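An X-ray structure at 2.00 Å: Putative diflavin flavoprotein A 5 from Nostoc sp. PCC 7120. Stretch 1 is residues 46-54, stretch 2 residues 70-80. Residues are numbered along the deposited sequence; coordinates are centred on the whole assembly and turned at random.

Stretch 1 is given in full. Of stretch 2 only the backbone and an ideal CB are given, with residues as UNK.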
ATOM      1  N   TYR A  46       1.481  -6.398   3.516  1.00 11.16           N
ATOM      2  CA  TYR A  46       1.184  -7.704   2.938  1.00 10.67           C
ATOM      3  C   TYR A  46       2.454  -8.550   2.851  1.00 10.58           C
ATOM      4  O   TYR A  46       3.559  -8.010   2.792  1.00 16.21           O
ATOM      5  CB  TYR A  46       0.574  -7.532   1.541  1.00 11.21           C
ATOM      6  CG  TYR A  46      -0.714  -6.757   1.571  1.00 13.06           C
ATOM      7  CD1 TYR A  46      -1.928  -7.403   1.711  1.00  8.46           C
ATOM      8  CD2 TYR A  46      -0.709  -5.356   1.533  1.00 12.65           C
ATOM      9  CE1 TYR A  46      -3.137  -6.681   1.773  1.00  9.69           C
ATOM     10  CE2 TYR A  46      -1.895  -4.633   1.604  1.00 14.46           C
ATOM     11  CZ  TYR A  46      -3.099  -5.293   1.716  1.00 14.03           C
ATOM     12  OH  TYR A  46      -4.271  -4.559   1.776  1.00 14.61           O
ATOM     13  N   VAL A  47       2.281  -9.875   2.837  1.00 15.32           N
ATOM     14  CA  VAL A  47       3.399 -10.819   2.716  1.00 12.38           C
ATOM     15  C   VAL A  47       3.040 -11.822   1.633  1.00 11.32           C
ATOM     16  O   VAL A  47       1.966 -12.418   1.682  1.00 15.77           O
ATOM     17  CB  VAL A  47       3.639 -11.604   4.029  1.00 19.86           C
ATOM     18  CG1 VAL A  47       4.883 -12.477   3.892  1.00 19.51           C
ATOM     19  CG2 VAL A  47       3.774 -10.641   5.215  1.00 17.72           C
ATOM     20  N   ILE A  48       3.891 -11.946   0.618  1.00 10.88           N
ATOM     21  CA  ILE A  48       3.718 -12.992  -0.391  1.00 15.83           C
ATOM     22  C   ILE A  48       4.883 -13.974  -0.266  1.00 17.14           C
ATOM     23  O   ILE A  48       6.053 -13.584  -0.357  1.00 17.59           O
ATOM     24  CB  ILE A  48       3.703 -12.433  -1.830  1.00 17.86           C
ATOM     25  CG1 ILE A  48       2.612 -11.368  -1.995  1.00 14.76           C
ATOM     26  CG2 ILE A  48       3.508 -13.571  -2.838  1.00 13.37           C
ATOM     27  CD1 ILE A  48       2.850 -10.454  -3.225  1.00 20.79           C
ATOM     28  N   GLU A  49       4.567 -15.253  -0.078  1.00 21.39           N
ATOM     29  CA  GLU A  49       5.619 -16.249   0.106  1.00 26.87           C
ATOM     30  C   GLU A  49       5.679 -17.205  -1.064  1.00 26.67           C
ATOM     31  O   GLU A  49       4.920 -18.172  -1.107  1.00 25.99           O
ATOM     32  CB  GLU A  49       5.371 -17.069   1.376  1.00 33.28           C
ATOM     33  CG  GLU A  49       5.568 -16.320   2.668  1.00 46.70           C
ATOM     34  CD  GLU A  49       5.317 -17.203   3.883  1.00 61.54           C
ATOM     35  OE1 GLU A  49       4.999 -18.405   3.697  1.00 66.98           O
ATOM     36  OE2 GLU A  49       5.439 -16.696   5.019  1.00 64.95           O
ATOM     37  N   GLY A  50       6.567 -16.952  -2.013  1.00 27.86           N
ATOM     38  CA  GLY A  50       6.765 -17.908  -3.084  1.00 33.64           C
ATOM     39  C   GLY A  50       8.025 -18.677  -2.737  1.00 32.37           C
ATOM     40  O   GLY A  50       8.281 -18.970  -1.566  1.00 32.63           O
ATOM     41  N   ASP A  51       8.813 -18.987  -3.753  1.00 27.86           N
ATOM     42  CA  ASP A  51      10.195 -19.386  -3.559  1.00 29.58           C
ATOM     43  C   ASP A  51      10.958 -18.299  -2.799  1.00 36.06           C
ATOM     44  O   ASP A  51      11.783 -18.597  -1.927  1.00 36.05           O
ATOM     45  CB  ASP A  51      10.844 -19.618  -4.919  1.00 32.06           C
ATOM     46  CG  ASP A  51      10.388 -20.927  -5.564  1.00 35.36           C
ATOM     47  OD1 ASP A  51      10.004 -21.853  -4.815  1.00 35.44           O
ATOM     48  OD2 ASP A  51      10.414 -21.026  -6.806  1.00 36.62           O
ATOM     49  N   LYS A  52      10.686 -17.040  -3.145  1.00 31.03           N
ATOM     50  CA  LYS A  52      11.235 -15.894  -2.418  1.00 25.84           C
ATOM     51  C   LYS A  52      10.114 -15.199  -1.655  1.00 25.83           C
ATOM     52  O   LYS A  52       8.948 -15.314  -2.028  1.00 23.72           O
ATOM     53  CB  LYS A  52      11.901 -14.900  -3.384  1.00 29.21           C
ATOM     54  CG  LYS A  52      13.196 -15.423  -4.032  1.00 33.38           C
ATOM     55  CD  LYS A  52      13.916 -14.286  -4.757  1.00 36.54           C
ATOM     56  CE  LYS A  52      15.171 -14.768  -5.466  1.00 46.35           C
ATOM     57  NZ  LYS A  52      14.958 -16.126  -6.042  1.00 49.03           N
ATOM     58  N   THR A  53      10.460 -14.490  -0.580  1.00 25.76           N
ATOM     59  CA  THR A  53       9.446 -13.798   0.216  1.00 21.23           C
ATOM     60  C   THR A  53       9.543 -12.269   0.079  1.00 21.39           C
ATOM     61  O   THR A  53      10.623 -11.688   0.153  1.00 24.21           O
ATOM     62  CB  THR A  53       9.487 -14.236   1.714  1.00 26.71           C
ATOM     63  OG1 THR A  53       9.103 -15.612   1.814  1.00 26.93           O
ATOM     64  CG2 THR A  53       8.508 -13.432   2.537  1.00 22.39           C
ATOM     65  N   ALA A  54       8.404 -11.627  -0.154  1.00 20.25           N
ATOM     66  CA  ALA A  54       8.340 -10.171  -0.193  1.00 14.72           C
ATOM     67  C   ALA A  54       7.304  -9.633   0.774  1.00 12.66           C
ATOM     68  O   ALA A  54       6.225 -10.210   0.959  1.00 14.07           O
ATOM     69  CB  ALA A  54       8.023  -9.675  -1.630  1.00 22.10           C
ATOM     70  N   UNK A  70       4.244  -8.760  15.117  1.00 19.76           N
ATOM     71  CA  UNK A  70       3.365  -9.607  14.311  1.00 20.96           C
ATOM     72  C   UNK A  70       4.094 -10.229  13.104  1.00 19.29           C
ATOM     73  O   UNK A  70       3.872 -11.395  12.746  1.00 19.71           O
ATOM     74  CB  UNK A  70       2.166  -8.790  13.826  1.00 20.96           C
ATOM     75  N   UNK A  71       4.970  -9.450  12.487  1.00 17.10           N
ATOM     76  CA  UNK A  71       5.664  -9.904  11.290  1.00 17.34           C
ATOM     77  C   UNK A  71       6.590 -11.061  11.679  1.00 17.93           C
ATOM     78  O   UNK A  71       6.653 -12.080  10.986  1.00 18.95           O
ATOM     79  CB  UNK A  71       6.448  -8.762  10.639  1.00 17.34           C
ATOM     80  N   UNK A  72       7.285 -10.898  12.804  1.00 23.20           N
ATOM     81  CA  UNK A  72       8.159 -11.943  13.345  1.00 26.25           C
ATOM     82  C   UNK A  72       7.404 -13.227  13.659  1.00 26.47           C
ATOM     83  O   UNK A  72       7.959 -14.316  13.569  1.00 30.20           O
ATOM     84  CB  UNK A  72       8.857 -11.439  14.610  1.00 26.25           C
ATOM     85  N   UNK A  73       6.138 -13.102  14.028  1.00 21.96           N
ATOM     86  CA  UNK A  73       5.322 -14.277  14.284  1.00 27.57           C
ATOM     87  C   UNK A  73       4.830 -14.928  13.002  1.00 30.53           C
ATOM     88  O   UNK A  73       4.436 -16.083  13.017  1.00 28.47           O
ATOM     89  CB  UNK A  73       4.129 -13.903  15.165  1.00 27.57           C
ATOM     90  N   UNK A  74       4.882 -14.200  11.887  1.00 25.00           N
ATOM     91  CA  UNK A  74       4.350 -14.699  10.629  1.00 24.62           C
ATOM     92  C   UNK A  74       5.424 -15.246   9.687  1.00 25.09           C
ATOM     93  O   UNK A  74       5.212 -16.220   8.972  1.00 28.91           O
ATOM     94  CB  UNK A  74       3.577 -13.582   9.926  1.00 24.62           C
ATOM     95  N   UNK A  75       6.564 -14.585   9.642  1.00 24.45           N
ATOM     96  CA  UNK A  75       7.610 -14.979   8.714  1.00 27.82           C
ATOM     97  C   UNK A  75       8.967 -14.978   9.410  1.00 29.92           C
ATOM     98  O   UNK A  75       9.178 -14.264  10.396  1.00 29.00           O
ATOM     99  CB  UNK A  75       7.630 -14.047   7.501  1.00 27.82           C
ATOM    100  N   UNK A  76       9.890 -15.774   8.880  1.00 24.77           N
ATOM    101  CA  UNK A  76      11.255 -15.811   9.371  1.00 25.74           C
ATOM    102  C   UNK A  76      11.990 -14.677   8.699  1.00 25.65           C
ATOM    103  O   UNK A  76      12.191 -14.703   7.481  1.00 25.77           O
ATOM    104  CB  UNK A  76      11.927 -17.159   9.102  1.00 25.74           C
ATOM    105  N   UNK A  77      12.398 -13.680   9.476  1.00 25.33           N
ATOM    106  CA  UNK A  77      12.987 -12.480   8.892  1.00 28.92           C
ATOM    107  C   UNK A  77      14.301 -12.770   8.168  1.00 35.41           C
ATOM    108  O   UNK A  77      14.739 -11.992   7.321  1.00 32.17           O
ATOM    109  CB  UNK A  77      13.219 -11.432   9.982  1.00 28.92           C
ATOM    110  N   UNK A  78      14.928 -13.896   8.480  1.00 36.70           N
ATOM    111  CA  UNK A  78      16.148 -14.247   7.769  1.00 44.22           C
ATOM    112  C   UNK A  78      15.842 -14.769   6.364  1.00 37.58           C
ATOM    113  O   UNK A  78      16.728 -14.879   5.526  1.00 40.61           O
ATOM    114  CB  UNK A  78      16.937 -15.292   8.560  1.00 44.22           C
ATOM    115  N   UNK A  79      14.572 -15.056   6.116  1.00 33.13           N
ATOM    116  CA  UNK A  79      14.112 -15.556   4.827  1.00 37.49           C
ATOM    117  C   UNK A  79      13.498 -14.450   3.961  1.00 34.61           C
ATOM    118  O   UNK A  79      12.972 -14.708   2.875  1.00 30.84           O
ATOM    119  CB  UNK A  79      13.092 -16.676   5.040  1.00 37.49           C
ATOM    120  N   UNK A  80      13.557 -13.221   4.451  1.00 29.71           N
ATOM    121  CA  UNK A  80      12.931 -12.106   3.771  1.00 26.26           C
ATOM    122  C   UNK A  80      13.842 -11.630   2.638  1.00 25.45           C
ATOM    123  O   UNK A  80      15.041 -11.429   2.839  1.00 26.21           O
ATOM    124  CB  UNK A  80      12.634 -10.969   4.751  1.00 26.26           C
TER

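Stretch 1 is a β-hairpin, with Ile 48 and Ala 54 paired through their backbones. Val 47, Glu 49 and Thr 53 point toward stretch 2. No hydrogen bond joins the two stretches, so the contact rests on packing.

Position 70 has helical backbone angles, and its CB lies far from stretch 1. The visible atoms set little restriction here. The residue is Ala 70.

Position 71 is also helical. Its CB points sideways, and nothing of stretch 1 lies within 5.5 Å of it. A short side chain would fall short of Val 47, whereas a longer apolar one could reach it. Leu, Ile or Met would suit. The residue is Leu 71, with chi1 t and chi2 p. Its end comes nearer than its CB, and CD1 packs 4.2 Å from Val 47 CG2.

Positions 72 and 73 point into space that stretch 1 does not reach. Many residues would fit, polar ones included. They are Gln 72 and Gln 73.

Position 74 points toward stretch 1, but its ideal CB has no neighbour there within 5.5 Å. The carbonyl O of Ala 70, one turn back, is an acceptor, so Ser or Thr would be natural, though a small apolar residue could also fit. The residue is Thr 74. Its OG1 donates a hydrogen bond to Ala 70 O at 2.7 Å, which ties the side chain back to the backbone of position 70. Its backbone O lies 4.0 Å from Glu 49 OE2.

Position 75 turns to extended angles, -136/155, and its CB points toward stretch 1. The ideal CB is 4.2 Å from Glu 49 OE2, 4.8 Å from Val 47 CG1 and 5.1 Å from Thr 53 CG2. With two methyl groups and a carboxylate so close, a compact side chain is favoured: Val, Thr or perhaps Ile. The residue is Val 75. Its CG1 meets Val 47 CG1 at 3.6 Å and lies 3.7 Å from Glu 49 OE2.

Position 76 points sideways into open space, where a polar residue would be at ease. The residue is Asn 76. Its OD1 accepts a hydrogen bond from the backbone N of position 78 at 3.0 Å, bracing the short 3-10 segment.

Positions 77 and 78 are beyond reach of stretch 1, which gives no guide to either. They are Leu 77 and Lys 78.

Position 79 has its ideal CB 5.2 Å from Thr 53 OG1 and points sideways. A long polar or charged chain could pass by. The residue is Lys 79, whose end leads away. Its backbone makes the close approach, with O 3.7 Å from Thr 53 CB.

Position 80 also points sideways, its ideal CB 5.1 Å from Thr 53 O. A branched apolar chain could fold back over the strand. The residue is Leu 80. Its CD1 lies 3.7 Å from Thr 53 O and 4.4 Å from Ala 54 CA.

Stretch 2 70-80: ALQQTVNLKKL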
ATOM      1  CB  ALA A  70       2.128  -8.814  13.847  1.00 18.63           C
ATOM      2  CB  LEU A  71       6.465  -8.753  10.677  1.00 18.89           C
ATOM      3  CG  LEU A  71       7.272  -9.094   9.431  1.00 20.67           C
ATOM      4  CD1 LEU A  71       6.324  -9.474   8.319  1.00 23.21           C
ATOM      5  CD2 LEU A  71       8.197  -7.933   9.036  1.00 21.78           C
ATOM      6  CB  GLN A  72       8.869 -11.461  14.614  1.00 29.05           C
ATOM      7  CG  GLN A  72      10.322 -11.105  14.410  1.00 35.06           C
ATOM      8  CD  GLN A  72      11.093 -10.962  15.725  1.00 39.28           C
ATOM      9  OE1 GLN A  72      10.541 -11.136  16.812  1.00 37.14           O
ATOM     10  NE2 GLN A  72      12.373 -10.629  15.622  1.00 40.29           N
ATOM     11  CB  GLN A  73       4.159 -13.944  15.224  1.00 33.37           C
ATOM     12  CG  GLN A  73       4.633 -13.473  16.605  1.00 47.92           C
ATOM     13  CD  GLN A  73       3.506 -12.965  17.494  1.00 60.15           C
ATOM     14  OE1 GLN A  73       2.342 -12.922  17.086  1.00 63.90           O
ATOM     15  NE2 GLN A  73       3.851 -12.576  18.721  1.00 64.22           N
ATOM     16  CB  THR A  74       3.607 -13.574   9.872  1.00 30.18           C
ATOM     17  OG1 THR A  74       2.718 -12.903  10.770  1.00 33.56           O
ATOM     18  CG2 THR A  74       2.834 -14.138   8.698  1.00 33.05           C
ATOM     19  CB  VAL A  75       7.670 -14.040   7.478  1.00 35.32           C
ATOM     20  CG1 VAL A  75       6.273 -13.691   6.987  1.00 41.30           C
ATOM     21  CG2 VAL A  75       8.389 -12.784   7.806  1.00 27.69           C
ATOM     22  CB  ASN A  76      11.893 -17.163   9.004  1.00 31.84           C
ATOM     23  CG  ASN A  76      13.328 -17.298   9.482  1.00 40.65           C
ATOM     24  OD1 ASN A  76      13.959 -16.331   9.909  1.00 42.41           O
ATOM     25  ND2 ASN A  76      13.859 -18.516   9.396  1.00 45.68           N
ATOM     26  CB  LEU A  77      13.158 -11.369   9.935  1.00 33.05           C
ATOM     27  CG  LEU A  77      11.852 -10.870  10.570  1.00 35.73           C
ATOM     28  CD1 LEU A  77      12.040  -9.513  11.206  1.00 40.11           C
ATOM     29  CD2 LEU A  77      10.737 -10.813   9.565  1.00 36.83           C
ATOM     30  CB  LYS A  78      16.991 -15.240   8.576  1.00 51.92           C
ATOM     31  CG  LYS A  78      17.694 -14.585   9.758  1.00 60.27           C
ATOM     32  CD  LYS A  78      18.417 -13.309   9.318  1.00 66.42           C
ATOM     33  CE  LYS A  78      19.612 -13.631   8.416  1.00 69.91           C
ATOM     34  NZ  LYS A  78      20.190 -12.422   7.767  1.00 66.80           N
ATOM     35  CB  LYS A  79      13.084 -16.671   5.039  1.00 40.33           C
ATOM     36  CG  LYS A  79      13.639 -18.069   4.836  1.00 52.79           C
ATOM     37  CD  LYS A  79      13.261 -19.003   5.979  1.00 60.44           C
ATOM     38  CE  LYS A  79      11.759 -19.237   6.059  1.00 60.20           C
ATOM     39  NZ  LYS A  79      11.430 -20.177   7.175  1.00 60.34           N
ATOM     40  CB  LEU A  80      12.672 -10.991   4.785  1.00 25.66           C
ATOM     41  CG  LEU A  80      12.082  -9.676   4.309  1.00 29.21           C
ATOM     42  CD1 LEU A  80      10.839  -9.913   3.442  1.00 31.51           C
ATOM     43  CD2 LEU A  80      11.756  -8.825   5.537  1.00 26.26           C
TER
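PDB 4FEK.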